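Local coordinates for protein, Family 18 Chitinase (Crocus vernus, PDB 3SIM) that probably hydrolyses the beta-1,4 linkages of chitin, as a plant glycosyl hydrolase of family 18 built on a TIM barrel, at residues Ser13-Phe17 / Ile60-Ile66; Phe3-Tyr9 / Ile250-Asp256; Thr46-Gly50 / Gln95-Val99. One frame throughout, in Å; residues are numbered along the deposited sequence.

From the N terminus, strand 2-7 supplies the first half of contact 2. The loop that follows it opens contact 1 at 13-17, and the loop after strand 28-37 opens contact 3 at 46-50. Contact 1 closes at 60-66, contact 3 only at 95-99, so these two cross along the chain. Both lie within the span closed by contact 2 when 250-256 pairs with 3-9 and completes the barrel wall. Contacts 1 and 2 touch: S13 OG lies 2.7 Å from D256 OD2, a probable hydrogen bond, and L61 CD1 packs on G8 CA. Contact 3, on the protein surface, has its nearest atoms about 19 Å from contact 1 and about 15 Å from contact 2.

Contact 1: residues Ser13-Phe17 / Ile60-Ile66; sequences SGVKF and ILGPDQI
F17 turns its CG anti to its own carbonyl carbon (chi1 -66°), which points the ring at the 60-66 segment, and L61 answers with the extended chi2 (166°) that sends CD1 onward while CD2 turns in over the ring. The result is a CH-pi contact: L61 CD2 stands 3.8 Å from the centroid of the F17 ring and 13° off its normal, so the methyl sits over the middle of one face. Around the rim, Q65 CB lies in the ring plane, 3.9 Å from F17 CD2. I66 CG1 comes obliquely against the far end of the ring, 3.6 Å from F17 CZ.

Farther back, the CG2 branch of I60 lies 3.7 Å from V15 O and also meets K16 CG, the two side chains crossing at about a right angle. No direct hydrogen bond joins the segments; a water does, accepting from F17 N at 3.0 Å and donating to I60 O. Within the segments, S13 OG accepts from V15 N in an ST turn, and Q65 folds back so that OE1 accepts from G62 N at the N-cap of helix 63-72. The contact thus joins the loop after strand 2-7 to the start of helix 63-72. F17 and L61 also pack on L33 of strand 28-37, F31 meets the F17 ring edge-to-face, and I66 reaches Y117 just beyond helix 99-116.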
ATOM      1  N   SER A  13      -1.527  12.754 -12.996  1.00 13.60           N
ATOM      2  CA  SER A  13      -0.716  12.033 -13.972  1.00 12.59           C
ATOM      3  C   SER A  13      -1.418  11.675 -15.292  1.00 12.84           C
ATOM      4  O   SER A  13      -0.806  11.519 -16.297  1.00 11.82           O
ATOM      5  CB  SER A  13      -0.112  10.779 -13.363  1.00 12.80           C
ATOM      6  OG  SER A  13      -0.961   9.712 -13.438  1.00 11.57           O
ATOM      7  N   GLY A  14      -2.679  11.368 -15.149  1.00 10.93           N
ATOM      8  CA  GLY A  14      -3.506  10.813 -16.166  1.00 12.92           C
ATOM      9  C   GLY A  14      -3.407   9.316 -16.414  1.00 13.43           C
ATOM     10  O   GLY A  14      -4.072   8.834 -17.253  1.00 14.05           O
ATOM     11  N   VAL A  15      -2.581   8.606 -15.663  1.00 13.01           N
ATOM     12  CA  VAL A  15      -2.376   7.180 -15.861  1.00 12.19           C
ATOM     13  C   VAL A  15      -3.612   6.312 -15.577  1.00 11.92           C
ATOM     14  O   VAL A  15      -4.170   6.357 -14.576  1.00 11.94           O
ATOM     15  CB  VAL A  15      -1.099   6.662 -15.119  1.00 13.34           C
ATOM     16  CG1 VAL A  15      -0.947   5.117 -15.245  1.00 14.01           C
ATOM     17  CG2 VAL A  15       0.085   7.368 -15.604  1.00 11.38           C
ATOM     18  N   LYS A  16      -3.982   5.521 -16.549  1.00 12.39           N
ATOM     19  CA  LYS A  16      -5.048   4.546 -16.467  1.00 12.24           C
ATOM     20  C   LYS A  16      -4.594   3.164 -16.110  1.00 11.50           C
ATOM     21  O   LYS A  16      -3.507   2.865 -16.356  1.00 11.46           O
ATOM     22  CB  LYS A  16      -5.734   4.474 -17.791  1.00 12.64           C
ATOM     23  CG  LYS A  16      -6.711   5.499 -17.932  1.00 16.76           C
ATOM     24  CD  LYS A  16      -6.393   6.289 -19.020  1.00 23.46           C
ATOM     25  CE  LYS A  16      -7.065   5.723 -20.179  1.00 24.73           C
ATOM     26  NZ  LYS A  16      -7.184   6.712 -21.218  1.00 30.63           N
ATOM     27  N   PHE A  17      -5.480   2.313 -15.631  1.00 11.41           N
ATOM     28  CA  PHE A  17      -5.138   0.945 -15.269  1.00 12.79           C
ATOM     29  C   PHE A  17      -4.566   0.227 -16.525  1.00 13.35           C
ATOM     30  O   PHE A  17      -3.564  -0.474 -16.486  1.00 12.68           O
ATOM     31  CB  PHE A  17      -6.368   0.150 -14.785  1.00 10.42           C
ATOM     32  CG  PHE A  17      -7.012   0.615 -13.480  1.00 12.10           C
ATOM     33  CD1 PHE A  17      -6.420   0.434 -12.251  1.00 10.58           C
ATOM     34  CD2 PHE A  17      -8.302   1.106 -13.492  1.00 10.06           C
ATOM     35  CE1 PHE A  17      -7.095   0.801 -11.107  1.00 11.46           C
ATOM     36  CE2 PHE A  17      -8.928   1.471 -12.359  1.00 10.53           C
ATOM     37  CZ  PHE A  17      -8.329   1.323 -11.168  1.00 11.58           C
ATOM     38  N   ILE A  60     -10.959   8.893 -13.824  1.00 15.63           N
ATOM     39  CA  ILE A  60      -9.975   8.045 -14.453  1.00 16.10           C
ATOM     40  C   ILE A  60      -9.937   6.608 -13.871  1.00 15.11           C
ATOM     41  O   ILE A  60      -9.960   5.666 -14.586  1.00 15.96           O
ATOM     42  CB  ILE A  60      -8.585   8.707 -14.425  1.00 15.26           C
ATOM     43  CG1 ILE A  60      -8.577   9.983 -15.256  1.00 18.76           C
ATOM     44  CG2 ILE A  60      -7.521   7.834 -14.943  1.00 16.11           C
ATOM     45  CD1 ILE A  60      -7.637  10.913 -14.764  1.00 18.46           C
ATOM     46  N   LEU A  61      -9.827   6.494 -12.562  1.00 14.04           N
ATOM     47  CA  LEU A  61      -9.964   5.247 -11.822  1.00 12.83           C
ATOM     48  C   LEU A  61     -11.358   5.031 -11.152  1.00 12.54           C
ATOM     49  O   LEU A  61     -11.497   5.200  -9.978  1.00 12.92           O
ATOM     50  CB  LEU A  61      -8.836   5.143 -10.814  1.00 11.56           C
ATOM     51  CG  LEU A  61      -7.503   5.593 -11.404  1.00 12.38           C
ATOM     52  CD1 LEU A  61      -6.490   5.817 -10.387  1.00  9.95           C
ATOM     53  CD2 LEU A  61      -7.039   4.681 -12.472  1.00 11.61           C
ATOM     54  N   GLY A  62     -12.356   4.713 -11.945  1.00 11.08           N
ATOM     55  CA  GLY A  62     -13.661   4.438 -11.463  1.00 11.93           C
ATOM     56  C   GLY A  62     -14.129   2.992 -11.450  1.00 12.08           C
ATOM     57  O   GLY A  62     -13.446   2.102 -11.887  1.00 12.21           O
ATOM     58  N   PRO A  63     -15.377   2.840 -11.005  1.00 12.87           N
ATOM     59  CA  PRO A  63     -16.041   1.558 -10.902  1.00 12.94           C
ATOM     60  C   PRO A  63     -16.104   0.820 -12.257  1.00 13.39           C
ATOM     61  O   PRO A  63     -15.783  -0.294 -12.261  1.00 13.22           O
ATOM     62  CB  PRO A  63     -17.428   1.942 -10.371  1.00 13.34           C
ATOM     63  CG  PRO A  63     -17.222   3.113  -9.653  1.00 11.79           C
ATOM     64  CD  PRO A  63     -16.134   3.851 -10.268  1.00 12.12           C
ATOM     65  N   ASP A  64     -16.448   1.464 -13.350  1.00 13.20           N
ATOM     66  CA  ASP A  64     -16.414   0.849 -14.670  1.00 13.12           C
ATOM     67  C   ASP A  64     -15.009   0.425 -15.202  1.00 12.90           C
ATOM     68  O   ASP A  64     -14.870  -0.594 -15.775  1.00 10.92           O
ATOM     69  CB  ASP A  64     -17.126   1.718 -15.704  1.00 14.17           C
ATOM     70  CG  ASP A  64     -18.607   1.996 -15.379  1.00 15.95           C
ATOM     71  OD1 ASP A  64     -19.309   1.243 -14.720  1.00 16.80           O
ATOM     72  OD2 ASP A  64     -19.034   3.008 -15.853  1.00 22.87           O
ATOM     73  N   GLN A  65     -14.020   1.266 -14.981  1.00 11.34           N
ATOM     74  CA  GLN A  65     -12.644   0.921 -15.329  1.00 11.62           C
ATOM     75  C   GLN A  65     -12.118  -0.327 -14.537  1.00 11.37           C
ATOM     76  O   GLN A  65     -11.450  -1.179 -15.068  1.00 10.87           O
ATOM     77  CB  GLN A  65     -11.692   2.097 -15.234  1.00 11.78           C
ATOM     78  CG  GLN A  65     -12.013   3.222 -16.171  1.00 13.68           C
ATOM     79  CD  GLN A  65     -13.088   4.158 -15.682  1.00 19.33           C
ATOM     80  OE1 GLN A  65     -13.556   4.105 -14.592  1.00 16.58           O
ATOM     81  NE2 GLN A  65     -13.489   4.992 -16.535  1.00 24.60           N
ATOM     82  N   ILE A  66     -12.479  -0.386 -13.265  1.00 11.92           N
ATOM     83  CA  ILE A  66     -12.135  -1.474 -12.369  1.00 11.38           C
ATOM     84  C   ILE A  66     -12.747  -2.811 -12.829  1.00 13.13           C
ATOM     85  O   ILE A  66     -12.074  -3.802 -12.920  1.00 12.33           O
ATOM     86  CB  ILE A  66     -12.461  -1.148 -10.900  1.00 11.19           C
ATOM     87  CG1 ILE A  66     -11.616   0.023 -10.385  1.00  9.38           C
ATOM     88  CG2 ILE A  66     -12.279  -2.342 -10.052  1.00 10.71           C
ATOM     89  CD1 ILE A  66     -12.073   0.622  -9.156  1.00  7.94           C
TER
HETATM   90  O   HOH W   1      -8.234   3.535 -15.697  1.00 11.67           O

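Contact 2: residues Phe3-Tyr9 / Ile250-Asp256; sequences FVEYIGY and IAVWTAD
The TIM barrel closes here: F3, V4 and E5 of the first strand pair in parallel with I250, A251 and V252 of the last, the strand axes 14° apart. V4 N donates to I250 O (3.0 Å), V252 N to V4 O (2.8 Å) and Y6 N to V252 O (3.0 Å). F3 CE2 meets V252 CG2, while V4 CB faces A251 CB. Past the strands, a cis peptide before T254 turns the chain, and A255 N still reaches Y6 O (2.9 Å).

The Y6 ring stacks face to face on the five-membered ring of W253, centroids 3.8 Å apart and planes at 17°. With CG anti to its carbonyl carbon (chi1 -69°), Y6 lies side by side with W253. Its OH bonds S160 and N184, and weakly D123 of the DxDxE sequence characteristic of family 18. A leucine in place of Y6 would probably cost W253 its stacking partner and leave S160 and N184 without this hydroxyl.

T254 OG1 donates to Y9 O (2.8 Å), in the carbonyl plane. D256 OD1 takes weak bonds from G8 N and Y9 N, while OD2 bonds S13. Chemically, therefore, backbone bonds fix the register and the T254 hydroxyl ties down the turn after strand 2-7, with the D256 carboxylate adding two weak bonds.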
ATOM      1  N   PHE A   3       2.530  -9.337  -7.190  1.00 10.89           N
ATOM      2  CA  PHE A   3       3.008  -8.028  -7.568  1.00 10.01           C
ATOM      3  C   PHE A   3       1.975  -6.957  -7.242  1.00  9.38           C
ATOM      4  O   PHE A   3       0.870  -7.046  -7.662  1.00  8.53           O
ATOM      5  CB  PHE A   3       3.387  -8.011  -9.049  1.00  9.54           C
ATOM      6  CG  PHE A   3       3.916  -6.694  -9.548  1.00 10.49           C
ATOM      7  CD1 PHE A   3       3.135  -5.866 -10.323  1.00 10.14           C
ATOM      8  CD2 PHE A   3       5.207  -6.320  -9.298  1.00  9.33           C
ATOM      9  CE1 PHE A   3       3.598  -4.689 -10.769  1.00 11.33           C
ATOM     10  CE2 PHE A   3       5.686  -5.167  -9.720  1.00  9.79           C
ATOM     11  CZ  PHE A   3       4.897  -4.326 -10.457  1.00 13.54           C
ATOM     12  N   VAL A   4       2.395  -5.958  -6.506  1.00  9.37           N
ATOM     13  CA  VAL A   4       1.601  -4.851  -6.031  1.00  8.81           C
ATOM     14  C   VAL A   4       2.018  -3.495  -6.667  1.00  9.90           C
ATOM     15  O   VAL A   4       3.112  -3.075  -6.567  1.00  9.02           O
ATOM     16  CB  VAL A   4       1.673  -4.763  -4.521  1.00  9.10           C
ATOM     17  CG1 VAL A   4       0.762  -3.749  -4.029  1.00  6.46           C
ATOM     18  CG2 VAL A   4       1.403  -6.064  -3.872  1.00 10.07           C
ATOM     19  N   GLU A   5       1.071  -2.871  -7.332  1.00  9.24           N
ATOM     20  CA  GLU A   5       1.192  -1.582  -7.992  1.00  9.54           C
ATOM     21  C   GLU A   5       0.368  -0.448  -7.374  1.00  8.47           C
ATOM     22  O   GLU A   5      -0.805  -0.401  -7.543  1.00  8.47           O
ATOM     23  CB  GLU A   5       0.857  -1.717  -9.479  1.00  9.58           C
ATOM     24  CG  GLU A   5       1.100  -0.524 -10.345  1.00 10.61           C
ATOM     25  CD  GLU A   5       2.603  -0.325 -10.794  1.00 12.19           C
ATOM     26  OE1 GLU A   5       3.443  -1.102 -10.455  1.00 11.88           O
ATOM     27  OE2 GLU A   5       2.918   0.607 -11.469  1.00  8.91           O
ATOM     28  N   TYR A   6       1.008   0.471  -6.665  1.00  9.34           N
ATOM     29  CA  TYR A   6       0.310   1.670  -6.192  1.00  8.35           C
ATOM     30  C   TYR A   6      -0.107   2.612  -7.383  1.00  8.32           C
ATOM     31  O   TYR A   6       0.612   2.714  -8.297  1.00  8.73           O
ATOM     32  CB  TYR A   6       1.056   2.397  -5.079  1.00  7.86           C
ATOM     33  CG  TYR A   6       1.084   1.640  -3.762  1.00  9.95           C
ATOM     34  CD1 TYR A   6       0.266   1.967  -2.719  1.00  7.94           C
ATOM     35  CD2 TYR A   6       1.851   0.523  -3.619  1.00  9.12           C
ATOM     36  CE1 TYR A   6       0.310   1.233  -1.534  1.00 11.80           C
ATOM     37  CE2 TYR A   6       1.881  -0.206  -2.492  1.00  8.97           C
ATOM     38  CZ  TYR A   6       1.120   0.134  -1.442  1.00 10.09           C
ATOM     39  OH  TYR A   6       1.184  -0.607  -0.333  1.00 13.16           O
ATOM     40  N   ILE A   7      -1.282   3.192  -7.326  1.00  8.67           N
ATOM     41  CA  ILE A   7      -1.811   4.032  -8.388  1.00  8.68           C
ATOM     42  C   ILE A   7      -2.836   5.085  -7.927  1.00  8.72           C
ATOM     43  O   ILE A   7      -3.624   4.890  -7.049  1.00  6.88           O
ATOM     44  CB  ILE A   7      -2.410   3.186  -9.589  1.00  8.28           C
ATOM     45  CG1 ILE A   7      -2.838   4.061 -10.792  1.00 10.65           C
ATOM     46  CG2 ILE A   7      -3.562   2.446  -9.167  1.00  6.52           C
ATOM     47  CD1 ILE A   7      -3.037   3.357 -11.985  1.00 10.47           C
ATOM     48  N   GLY A   8      -2.800   6.182  -8.658  1.00  9.85           N
ATOM     49  CA  GLY A   8      -3.479   7.413  -8.376  1.00 10.37           C
ATOM     50  C   GLY A   8      -2.850   8.580  -7.596  1.00 10.87           C
ATOM     51  O   GLY A   8      -3.527   9.489  -7.329  1.00 11.81           O
ATOM     52  N   TYR A   9      -1.578   8.465  -7.235  1.00 10.88           N
ATOM     53  CA  TYR A   9      -0.766   9.477  -6.618  1.00 11.92           C
ATOM     54  C   TYR A   9       0.704   9.337  -7.100  1.00 11.88           C
ATOM     55  O   TYR A   9       1.180   8.265  -7.208  1.00 11.74           O
ATOM     56  CB  TYR A   9      -0.868   9.373  -5.108  1.00 12.43           C
ATOM     57  CG  TYR A   9      -0.352  10.566  -4.347  1.00 16.13           C
ATOM     58  CD1 TYR A   9      -1.160  11.608  -4.036  1.00 17.11           C
ATOM     59  CD2 TYR A   9       0.938  10.629  -3.969  1.00 21.09           C
ATOM     60  CE1 TYR A   9      -0.698  12.658  -3.387  1.00 24.82           C
ATOM     61  CE2 TYR A   9       1.416  11.659  -3.301  1.00 24.14           C
ATOM     62  CZ  TYR A   9       0.611  12.681  -3.012  1.00 24.41           C
ATOM     63  OH  TYR A   9       1.128  13.693  -2.341  1.00 30.28           O
ATOM     64  N   ILE A 250       6.887  -8.280  -4.838  1.00  9.65           N
ATOM     65  CA  ILE A 250       7.433  -6.958  -5.067  1.00  8.95           C
ATOM     66  C   ILE A 250       6.324  -5.874  -5.161  1.00  9.84           C
ATOM     67  O   ILE A 250       5.362  -6.026  -5.865  1.00  8.49           O
ATOM     68  CB  ILE A 250       8.297  -6.862  -6.344  1.00  9.65           C
ATOM     69  CG1 ILE A 250       9.484  -7.792  -6.306  1.00  7.99           C
ATOM     70  CG2 ILE A 250       8.680  -5.427  -6.640  1.00  8.28           C
ATOM     71  CD1 ILE A 250      10.009  -8.183  -7.571  1.00  9.69           C
ATOM     72  N   ALA A 251       6.527  -4.800  -4.447  1.00  7.44           N
ATOM     73  CA  ALA A 251       5.643  -3.643  -4.464  1.00  7.05           C
ATOM     74  C   ALA A 251       6.255  -2.360  -5.119  1.00  7.67           C
ATOM     75  O   ALA A 251       7.355  -1.965  -4.840  1.00  6.39           O
ATOM     76  CB  ALA A 251       5.202  -3.351  -3.098  1.00  5.96           C
ATOM     77  N   VAL A 252       5.496  -1.699  -5.933  1.00  7.40           N
ATOM     78  CA  VAL A 252       5.984  -0.536  -6.622  1.00  7.49           C
ATOM     79  C   VAL A 252       5.181   0.799  -6.335  1.00  8.11           C
ATOM     80  O   VAL A 252       3.989   0.799  -6.377  1.00  9.12           O
ATOM     81  CB  VAL A 252       6.062  -0.824  -8.127  1.00  8.74           C
ATOM     82  CG1 VAL A 252       6.502   0.389  -8.897  1.00  9.38           C
ATOM     83  CG2 VAL A 252       6.899  -2.026  -8.451  1.00  6.11           C
ATOM     84  N   TRP A 253       5.878   1.886  -6.030  1.00  7.83           N
ATOM     85  CA  TRP A 253       5.377   3.240  -5.847  1.00  8.58           C
ATOM     86  C   TRP A 253       5.952   4.160  -6.982  1.00  8.27           C
ATOM     87  O   TRP A 253       7.069   4.484  -6.970  1.00  6.69           O
ATOM     88  CB  TRP A 253       5.764   3.750  -4.438  1.00  9.27           C
ATOM     89  CG  TRP A 253       4.918   3.336  -3.263  1.00 10.70           C
ATOM     90  CD1 TRP A 253       3.851   3.991  -2.771  1.00 14.85           C
ATOM     91  CD2 TRP A 253       5.093   2.199  -2.420  1.00 12.25           C
ATOM     92  NE1 TRP A 253       3.326   3.330  -1.728  1.00 15.90           N
ATOM     93  CE2 TRP A 253       4.081   2.229  -1.473  1.00 10.28           C
ATOM     94  CE3 TRP A 253       6.003   1.156  -2.383  1.00 13.55           C
ATOM     95  CZ2 TRP A 253       3.956   1.264  -0.504  1.00 14.36           C
ATOM     96  CZ3 TRP A 253       5.860   0.195  -1.425  1.00 14.35           C
ATOM     97  CH2 TRP A 253       4.853   0.264  -0.495  1.00 11.83           C
ATOM     98  N   THR A 254       5.198   4.508  -7.998  1.00  8.75           N
ATOM     99  CA  THR A 254       3.804   4.235  -8.212  1.00  8.61           C
ATOM    100  C   THR A 254       3.601   4.207  -9.744  1.00  9.71           C
ATOM    101  O   THR A 254       4.488   4.587 -10.466  1.00  9.48           O
ATOM    102  CB  THR A 254       2.875   5.394  -7.659  1.00  8.89           C
ATOM    103  OG1 THR A 254       3.041   6.551  -8.444  1.00  7.52           O
ATOM    104  CG2 THR A 254       3.086   5.696  -6.161  1.00  4.86           C
ATOM    105  N   ALA A 255       2.431   3.806 -10.223  1.00  9.28           N
ATOM    106  CA  ALA A 255       2.181   3.813 -11.673  1.00  9.87           C
ATOM    107  C   ALA A 255       2.302   5.273 -12.241  1.00  9.80           C
ATOM    108  O   ALA A 255       2.731   5.507 -13.318  1.00  9.65           O
ATOM    109  CB  ALA A 255       0.856   3.219 -11.981  1.00  8.76           C
ATOM    110  N   ASP A 256       1.914   6.211 -11.417  1.00 10.05           N
ATOM    111  CA  ASP A 256       1.885   7.585 -11.769  1.00 11.42           C
ATOM    112  C   ASP A 256       3.287   8.151 -12.080  1.00 12.81           C
ATOM    113  O   ASP A 256       3.435   8.825 -13.023  1.00 12.89           O
ATOM    114  CB  ASP A 256       1.129   8.361 -10.710  1.00 10.59           C
ATOM    115  CG  ASP A 256      -0.276   7.818 -10.498  1.00 12.21           C
ATOM    116  OD1 ASP A 256      -0.456   6.845  -9.816  1.00 10.73           O
ATOM    117  OD2 ASP A 256      -1.149   8.324 -11.095  1.00 12.48           O
TER

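Contact 3: residues Thr46-Gly50 / Gln95-Val99; sequences TSTNG and QAASV
S47 and N49 meet Q95 and A97 where two surface loops of the TIM barrel come together: residues 46-50, between strands 28-37 and 53-54, and residues 95-99, which lead into helix 99-116. Only 206 Å² is buried, both sides summed, and polar atoms and water carry most of the contact.

Q95 comes first. Its CG is anti to the carbonyl carbon (chi1 -42°) and the chain runs straight beyond it, which carries the amide alongside S47. Here S47 OG lies 3.3 Å from Q95 NE2, but the angle is too poor for a hydrogen bond; NE2 is bonded to Y39 OH instead. A water that accepts from S47 N (2.8 Å) also takes a weak bond from Q95 NE2. A second water lies 2.7 Å from Q95 O, to which it can donate, and accepts weakly from N49 N, so the side-chain NE2 and the backbone O of Q95 both approach the opposing loop through water, the first by a weak bond.

A96 points its CB away from that loop, and its side chain touches W102 of helix 99-116 and C140 of helix 134-150. A97 makes the direct link, its N donating to N49 OD1 (2.9 Å) with an N-H...O angle of 168°. S98 then takes the N-cap position of helix 99-116, its OG bonded to S101 OG. That same S101 hydroxyl is bonded by N49 ND2, so both ends of the N49 amide are held.

The bond from A97 is straight at the hydrogen yet comes in 48° above the N49 carbonyl plane, and the A97 methyl closes up on the same amide, CB lying 3.6 Å from N49 OD1.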
ATOM      1  N   THR A  46      -9.100  19.408   7.142  1.00 18.60           N
ATOM      2  CA  THR A  46      -9.195  18.980   8.536  1.00 18.35           C
ATOM      3  C   THR A  46      -9.747  17.547   8.758  1.00 17.20           C
ATOM      4  O   THR A  46     -10.499  17.052   7.985  1.00 16.30           O
ATOM      5  CB  THR A  46     -10.040  19.978   9.393  1.00 18.89           C
ATOM      6  OG1 THR A  46     -11.365  20.084   8.904  1.00 18.94           O
ATOM      7  CG2 THR A  46      -9.401  21.302   9.414  1.00 20.22           C
ATOM      8  N   SER A  47      -9.360  16.935   9.850  1.00 16.46           N
ATOM      9  CA  SER A  47      -9.751  15.592  10.139  1.00 17.20           C
ATOM     10  C   SER A  47     -11.246  15.391  10.443  1.00 17.05           C
ATOM     11  O   SER A  47     -11.860  16.225  11.024  1.00 15.90           O
ATOM     12  CB  SER A  47      -8.835  14.886  11.132  1.00 17.85           C
ATOM     13  OG  SER A  47      -9.063  15.193  12.451  1.00 21.90           O
ATOM     14  N   THR A  48     -11.767  14.262  10.000  1.00 15.07           N
ATOM     15  CA  THR A  48     -13.185  13.938  10.108  1.00 14.12           C
ATOM     16  C   THR A  48     -13.542  12.738  11.004  1.00 14.97           C
ATOM     17  O   THR A  48     -14.617  12.214  10.935  1.00 13.58           O
ATOM     18  CB  THR A  48     -13.811  13.696   8.781  1.00 14.66           C
ATOM     19  OG1 THR A  48     -13.237  12.543   8.205  1.00 14.39           O
ATOM     20  CG2 THR A  48     -13.686  14.912   7.845  1.00 12.46           C
ATOM     21  N   ASN A  49     -12.615  12.323  11.832  1.00 13.79           N
ATOM     22  CA  ASN A  49     -12.825  11.220  12.733  1.00 14.16           C
ATOM     23  C   ASN A  49     -13.264   9.891  12.038  1.00 13.70           C
ATOM     24  O   ASN A  49     -14.204   9.318  12.407  1.00 14.21           O
ATOM     25  CB  ASN A  49     -13.776  11.622  13.866  1.00 12.75           C
ATOM     26  CG  ASN A  49     -13.755  10.649  15.027  1.00 15.29           C
ATOM     27  OD1 ASN A  49     -12.728  10.179  15.374  1.00 15.77           O
ATOM     28  ND2 ASN A  49     -14.902  10.326  15.574  1.00 11.73           N
ATOM     29  N   GLY A  50     -12.561   9.476  11.000  1.00 13.26           N
ATOM     30  CA  GLY A  50     -12.858   8.270  10.287  1.00 12.71           C
ATOM     31  C   GLY A  50     -13.959   8.298   9.219  1.00 12.37           C
ATOM     32  O   GLY A  50     -14.322   7.278   8.747  1.00 12.44           O
ATOM     33  N   GLN A  95      -5.852  10.722  13.682  1.00 13.42           N
ATOM     34  CA  GLN A  95      -6.582  11.291  14.785  1.00 14.13           C
ATOM     35  C   GLN A  95      -7.919  10.609  15.039  1.00 14.18           C
ATOM     36  O   GLN A  95      -8.719  10.553  14.154  1.00 11.46           O
ATOM     37  CB  GLN A  95      -6.858  12.777  14.535  1.00 15.77           C
ATOM     38  CG  GLN A  95      -5.747  13.591  13.964  1.00 19.83           C
ATOM     39  CD  GLN A  95      -6.078  15.045  13.902  1.00 24.20           C
ATOM     40  OE1 GLN A  95      -6.570  15.597  14.836  1.00 26.46           O
ATOM     41  NE2 GLN A  95      -5.808  15.657  12.798  1.00 24.47           N
ATOM     42  N   ALA A  96      -8.118  10.109  16.255  1.00 13.75           N
ATOM     43  CA  ALA A  96      -9.398   9.567  16.694  1.00 15.58           C
ATOM     44  C   ALA A  96      -9.991  10.278  17.927  1.00 16.78           C
ATOM     45  O   ALA A  96      -9.330  10.459  18.914  1.00 15.92           O
ATOM     46  CB  ALA A  96      -9.309   8.125  16.944  1.00 15.06           C
ATOM     47  N   ALA A  97     -11.234  10.715  17.818  1.00 17.19           N
ATOM     48  CA  ALA A  97     -11.965  11.288  18.939  1.00 17.38           C
ATOM     49  C   ALA A  97     -12.290  10.275  20.057  1.00 17.78           C
ATOM     50  O   ALA A  97     -12.191  10.581  21.200  1.00 16.14           O
ATOM     51  CB  ALA A  97     -13.155  12.021  18.491  1.00 17.43           C
ATOM     52  N   SER A  98     -12.656   9.074  19.645  1.00 17.23           N
ATOM     53  CA  SER A  98     -12.686   7.879  20.451  1.00 17.86           C
ATOM     54  C   SER A  98     -12.500   6.692  19.526  1.00 17.06           C
ATOM     55  O   SER A  98     -12.794   6.800  18.401  1.00 15.84           O
ATOM     56  CB  SER A  98     -14.013   7.708  21.188  1.00 19.08           C
ATOM     57  OG  SER A  98     -15.092   7.596  20.335  1.00 18.67           O
ATOM     58  N   VAL A  99     -12.097   5.567  20.069  1.00 16.17           N
ATOM     59  CA  VAL A  99     -11.956   4.381  19.271  1.00 15.71           C
ATOM     60  C   VAL A  99     -13.299   3.943  18.660  1.00 17.16           C
ATOM     61  O   VAL A  99     -13.352   3.627  17.506  1.00 15.95           O
ATOM     62  CB  VAL A  99     -11.324   3.243  20.047  1.00 16.71           C
ATOM     63  CG1 VAL A  99     -11.408   2.008  19.309  1.00 13.55           C
ATOM     64  CG2 VAL A  99      -9.884   3.556  20.404  1.00 16.08           C
TER
HETATM   65  O   HOH W   2      -7.396  18.307  11.357  1.00 18.94           O
HETATM   66  O   HOH W   3      -9.666  11.636  11.832  1.00 21.10           O